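Local coordinates for protein 373aa long hypothetical citrate synthase (Sulfolobus tokodaii, PDB 1VGP) that is probably a member of the citrate synthase family, a mainly helical protein found here as a two-chain assembly, at residues G217-K227 with D310-Y318. Sequence-based numbering, arbitrary orientation.
Sequences GANYEALKMFK and DFFSSIVFY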
loop_
_atom_site.group_PDB
_atom_site.type_symbol
_atom_site.label_atom_id
_atom_site.label_comp_id
_atom_site.label_asym_id
_atom_site.label_seq_id
_atom_site.Cartn_x
_atom_site.Cartn_y
_atom_site.Cartn_z
ATOM N N GLY A 217 0.958 18.441 -2.949
ATOM C CA GLY A 217 1.995 18.374 -3.964
ATOM C C GLY A 217 1.717 17.387 -5.080
ATOM O O GLY A 217 0.676 16.724 -5.100
ATOM N N ALA A 218 2.665 17.285 -6.009
ATOM C CA ALA A 218 2.480 16.517 -7.243
ATOM C C ALA A 218 1.241 16.985 -7.970
ATOM O O ALA A 218 0.356 16.185 -8.278
ATOM C CB ALA A 218 2.383 15.018 -6.939
ATOM N N ASN A 219 1.168 18.283 -8.241
ATOM C CA ASN A 219 -0.052 18.854 -8.785
ATOM C C ASN A 219 0.058 19.053 -10.275
ATOM O O ASN A 219 -0.628 18.377 -11.049
ATOM C CB ASN A 219 -0.361 20.167 -8.070
ATOM C CG ASN A 219 -0.974 19.943 -6.706
ATOM O OD1 ASN A 219 -1.969 19.235 -6.569
ATOM N ND2 ASN A 219 -0.368 20.542 -5.677
ATOM N N TYR A 220 0.927 19.972 -10.686
ATOM C CA TYR A 220 1.261 20.126 -12.110
ATOM C C TYR A 220 0.078 20.634 -12.926
ATOM O O TYR A 220 0.083 20.567 -14.153
ATOM C CB TYR A 220 1.757 18.785 -12.656
ATOM C CG TYR A 220 2.813 18.175 -11.775
ATOM C CD1 TYR A 220 2.635 16.913 -11.213
ATOM C CD2 TYR A 220 3.972 18.882 -11.458
ATOM C CE1 TYR A 220 3.587 16.372 -10.351
ATOM C CE2 TYR A 220 4.925 18.356 -10.602
ATOM C CZ TYR A 220 4.731 17.103 -10.049
ATOM O OH TYR A 220 5.667 16.588 -9.190
ATOM N N GLU A 221 -0.927 21.155 -12.226
ATOM C CA GLU A 221 -2.024 21.859 -12.872
ATOM C C GLU A 221 -1.534 23.241 -13.282
ATOM O O GLU A 221 -2.171 23.928 -14.083
ATOM C CB GLU A 221 -3.206 21.971 -11.904
ATOM C CG GLU A 221 -4.165 20.790 -11.965
ATOM C CD GLU A 221 -5.226 20.956 -13.047
ATOM O OE1 GLU A 221 -5.777 19.931 -13.514
ATOM O OE2 GLU A 221 -5.507 22.114 -13.427
ATOM N N ALA A 222 -0.383 23.626 -12.733
ATOM C CA ALA A 222 0.251 24.913 -13.002
ATOM C C ALA A 222 0.679 25.073 -14.453
ATOM O O ALA A 222 0.506 26.146 -15.039
ATOM C CB ALA A 222 1.455 25.103 -12.090
ATOM N N LEU A 223 1.248 24.015 -15.027
ATOM C CA LEU A 223 1.610 24.007 -16.442
ATOM C C LEU A 223 0.373 24.245 -17.300
ATOM O O LEU A 223 0.417 24.988 -18.282
ATOM C CB LEU A 223 2.233 22.663 -16.827
ATOM C CG LEU A 223 3.393 22.643 -17.832
ATOM C CD1 LEU A 223 3.289 21.371 -18.657
ATOM C CD2 LEU A 223 3.369 23.862 -18.729
ATOM N N LYS A 224 -0.727 23.604 -16.910
ATOM C CA LYS A 224 -2.003 23.726 -17.606
ATOM C C LYS A 224 -2.480 25.171 -17.562
ATOM O O LYS A 224 -2.927 25.725 -18.571
ATOM C CB LYS A 224 -3.051 22.813 -16.954
ATOM C CG LYS A 224 -4.438 22.921 -17.573
ATOM C CD LYS A 224 -5.540 22.411 -16.634
ATOM C CE LYS A 224 -6.861 23.192 -16.814
ATOM N NZ LYS A 224 -6.901 24.484 -16.039
ATOM N N MET A 225 -2.371 25.780 -16.386
ATOM C CA MET A 225 -2.746 27.176 -16.219
ATOM C C MET A 225 -1.924 28.104 -17.113
ATOM O O MET A 225 -2.480 28.956 -17.807
ATOM C CB MET A 225 -2.587 27.584 -14.759
ATOM C CG MET A 225 -2.958 29.031 -14.486
ATOM S SD MET A 225 -2.507 29.521 -12.820
ATOM C CE MET A 225 -0.777 29.779 -13.008
ATOM N N PHE A 226 -0.601 27.946 -17.100
ATOM C CA PHE A 226 0.245 28.753 -17.977
ATOM C C PHE A 226 -0.191 28.573 -19.429
ATOM O O PHE A 226 -0.147 29.507 -20.221
ATOM C CB PHE A 226 1.719 28.351 -17.848
ATOM C CG PHE A 226 2.268 28.458 -16.457
ATOM C CD1 PHE A 226 1.826 29.452 -15.591
ATOM C CD2 PHE A 226 3.236 27.558 -16.012
ATOM C CE1 PHE A 226 2.340 29.547 -14.301
ATOM C CE2 PHE A 226 3.755 27.644 -14.728
ATOM C CZ PHE A 226 3.305 28.641 -13.868
ATOM N N LYS A 227 -0.597 27.357 -19.773
ATOM C CA LYS A 227 -0.985 27.062 -21.139
ATOM C C LYS A 227 -2.249 27.820 -21.530
ATOM O O LYS A 227 -2.290 28.458 -22.582
ATOM C CB LYS A 227 -1.189 25.551 -21.323
ATOM C CG LYS A 227 0.096 24.794 -21.703
ATOM C CD LYS A 227 -0.023 23.288 -21.453
ATOM C CE LYS A 227 1.185 22.528 -21.991
ATOM N NZ LYS A 227 1.578 23.001 -23.349
ATOM N N ASP A 310 5.772 23.074 -6.938
ATOM C CA ASP A 310 4.990 22.660 -8.108
ATOM C C ASP A 310 4.893 23.761 -9.155
ATOM O O ASP A 310 4.759 23.489 -10.348
ATOM C CB ASP A 310 3.566 22.253 -7.705
ATOM C CG ASP A 310 3.542 21.070 -6.744
ATOM O OD1 ASP A 310 2.588 20.992 -5.936
ATOM O OD2 ASP A 310 4.472 20.228 -6.790
ATOM N N PHE A 311 4.958 25.007 -8.706
ATOM C CA PHE A 311 4.819 26.153 -9.594
ATOM C C PHE A 311 5.898 26.186 -10.670
ATOM O O PHE A 311 5.639 26.579 -11.800
ATOM C CB PHE A 311 4.865 27.443 -8.781
ATOM C CG PHE A 311 4.548 28.670 -9.577
ATOM C CD1 PHE A 311 5.567 29.420 -10.153
ATOM C CD2 PHE A 311 3.230 29.082 -9.752
ATOM C CE1 PHE A 311 5.285 30.571 -10.892
ATOM C CE2 PHE A 311 2.935 30.233 -10.493
ATOM C CZ PHE A 311 3.969 30.978 -11.064
ATOM N N PHE A 312 7.110 25.777 -10.325
ATOM C CA PHE A 312 8.171 25.746 -11.310
ATOM C C PHE A 312 8.503 24.331 -11.758
ATOM O O PHE A 312 8.983 24.129 -12.876
ATOM C CB PHE A 312 9.428 26.422 -10.764
ATOM C CG PHE A 312 9.274 27.899 -10.544
ATOM C CD1 PHE A 312 9.269 28.425 -9.251
ATOM C CD2 PHE A 312 9.157 28.771 -11.622
ATOM C CE1 PHE A 312 9.153 29.792 -9.037
ATOM C CE2 PHE A 312 9.040 30.136 -11.421
ATOM C CZ PHE A 312 9.039 30.650 -10.123
ATOM N N SER A 313 8.252 23.347 -10.904
ATOM C CA SER A 313 8.657 21.979 -11.218
ATOM C C SER A 313 7.979 21.467 -12.496
ATOM O O SER A 313 8.534 20.626 -13.210
ATOM C CB SER A 313 8.357 21.042 -10.034
ATOM O OG SER A 313 7.006 20.628 -10.019
ATOM N N SER A 314 6.794 21.988 -12.797
ATOM C CA SER A 314 6.061 21.533 -13.973
ATOM C C SER A 314 6.554 22.174 -15.271
ATOM O O SER A 314 6.418 21.594 -16.349
ATOM C CB SER A 314 4.563 21.800 -13.797
ATOM O OG SER A 314 4.328 23.105 -13.306
ATOM N N ILE A 315 7.125 23.370 -15.180
ATOM C CA ILE A 315 7.820 23.927 -16.333
ATOM C C ILE A 315 9.077 23.104 -16.592
ATOM O O ILE A 315 9.357 22.723 -17.730
ATOM C CB ILE A 315 8.215 25.403 -16.104
ATOM C CG1 ILE A 315 6.978 26.294 -16.219
ATOM C CG2 ILE A 315 9.233 25.848 -17.150
ATOM C CD1 ILE A 315 7.235 27.751 -15.896
ATOM N N VAL A 316 9.825 22.833 -15.526
ATOM C CA VAL A 316 11.085 22.115 -15.635
ATOM C C VAL A 316 10.902 20.710 -16.213
ATOM O O VAL A 316 11.517 20.362 -17.224
ATOM C CB VAL A 316 11.771 22.006 -14.255
ATOM C CG1 VAL A 316 12.901 20.969 -14.300
ATOM C CG2 VAL A 316 12.301 23.377 -13.841
ATOM N N PHE A 317 10.054 19.910 -15.571
ATOM C CA PHE A 317 9.752 18.571 -16.054
ATOM C C PHE A 317 9.395 18.615 -17.543
ATOM O O PHE A 317 9.775 17.737 -18.326
ATOM C CB PHE A 317 8.594 17.970 -15.249
ATOM C CG PHE A 317 8.981 17.498 -13.867
ATOM C CD1 PHE A 317 10.261 17.018 -13.601
ATOM C CD2 PHE A 317 8.054 17.523 -12.828
ATOM C CE1 PHE A 317 10.618 16.567 -12.321
ATOM C CE2 PHE A 317 8.399 17.077 -11.549
ATOM C CZ PHE A 317 9.682 16.599 -11.294
ATOM N N TYR A 318 8.657 19.649 -17.928
ATOM C CA TYR A 318 8.241 19.840 -19.308
ATOM C C TYR A 318 9.476 20.099 -20.171
ATOM O O TYR A 318 9.737 19.364 -21.119
ATOM C CB TYR A 318 7.270 21.019 -19.374
ATOM C CG TYR A 318 6.477 21.142 -20.658
ATOM C CD1 TYR A 318 6.601 22.279 -21.461
ATOM C CD2 TYR A 318 5.571 20.149 -21.055
ATOM C CE1 TYR A 318 5.849 22.433 -22.617
ATOM C CE2 TYR A 318 4.810 20.292 -22.214
ATOM C CZ TYR A 318 4.954 21.438 -22.990
ATOM O OH TYR A 318 4.216 21.619 -24.141
#
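F226 and F311 meet in a T-shaped pair where two helices of the mainly helical citrate synthase fold pack across each other. The edge of F226 points at the face of F311, with the ring planes at 84°. F226 CE2 also lies 3.6 Å from F311 O, which sits at the ring edge, and touches I315 CD1. A222 lies one turn before F226, and its CB meets S314 OG. Small side chains here are consistent with the close approach of the axes of 221-227 and 310-318, 8.2 Å, at a crossing angle of -78°. L223 CD1 sits over the face of the Y318 ring in a CH-pi contact, 4.0 Å from its centroid. K227 bends at its last torsion and gives a hydrogen bond from NZ to Y318 OH. Y220, in the loop before the helix, puts its ring edge against S313 OG and S314 CB. Its hydroxyl reaches F317 CE2. At the loop end, N219 ND2 donates to D310 OD1 on the anti side of the carboxylate, well out of its plane, at 3.0 Å. That bond is bent, and the two flat groups are nearly perpendicular. Further out, F327 meets Y220 edge-to-face, and helix 281-300 packs on L223, F226 and Y318. S314 OG is turned back between its own N and carbonyl carbon (chi1 46°), where it donates to D310 O at 3.0 Å.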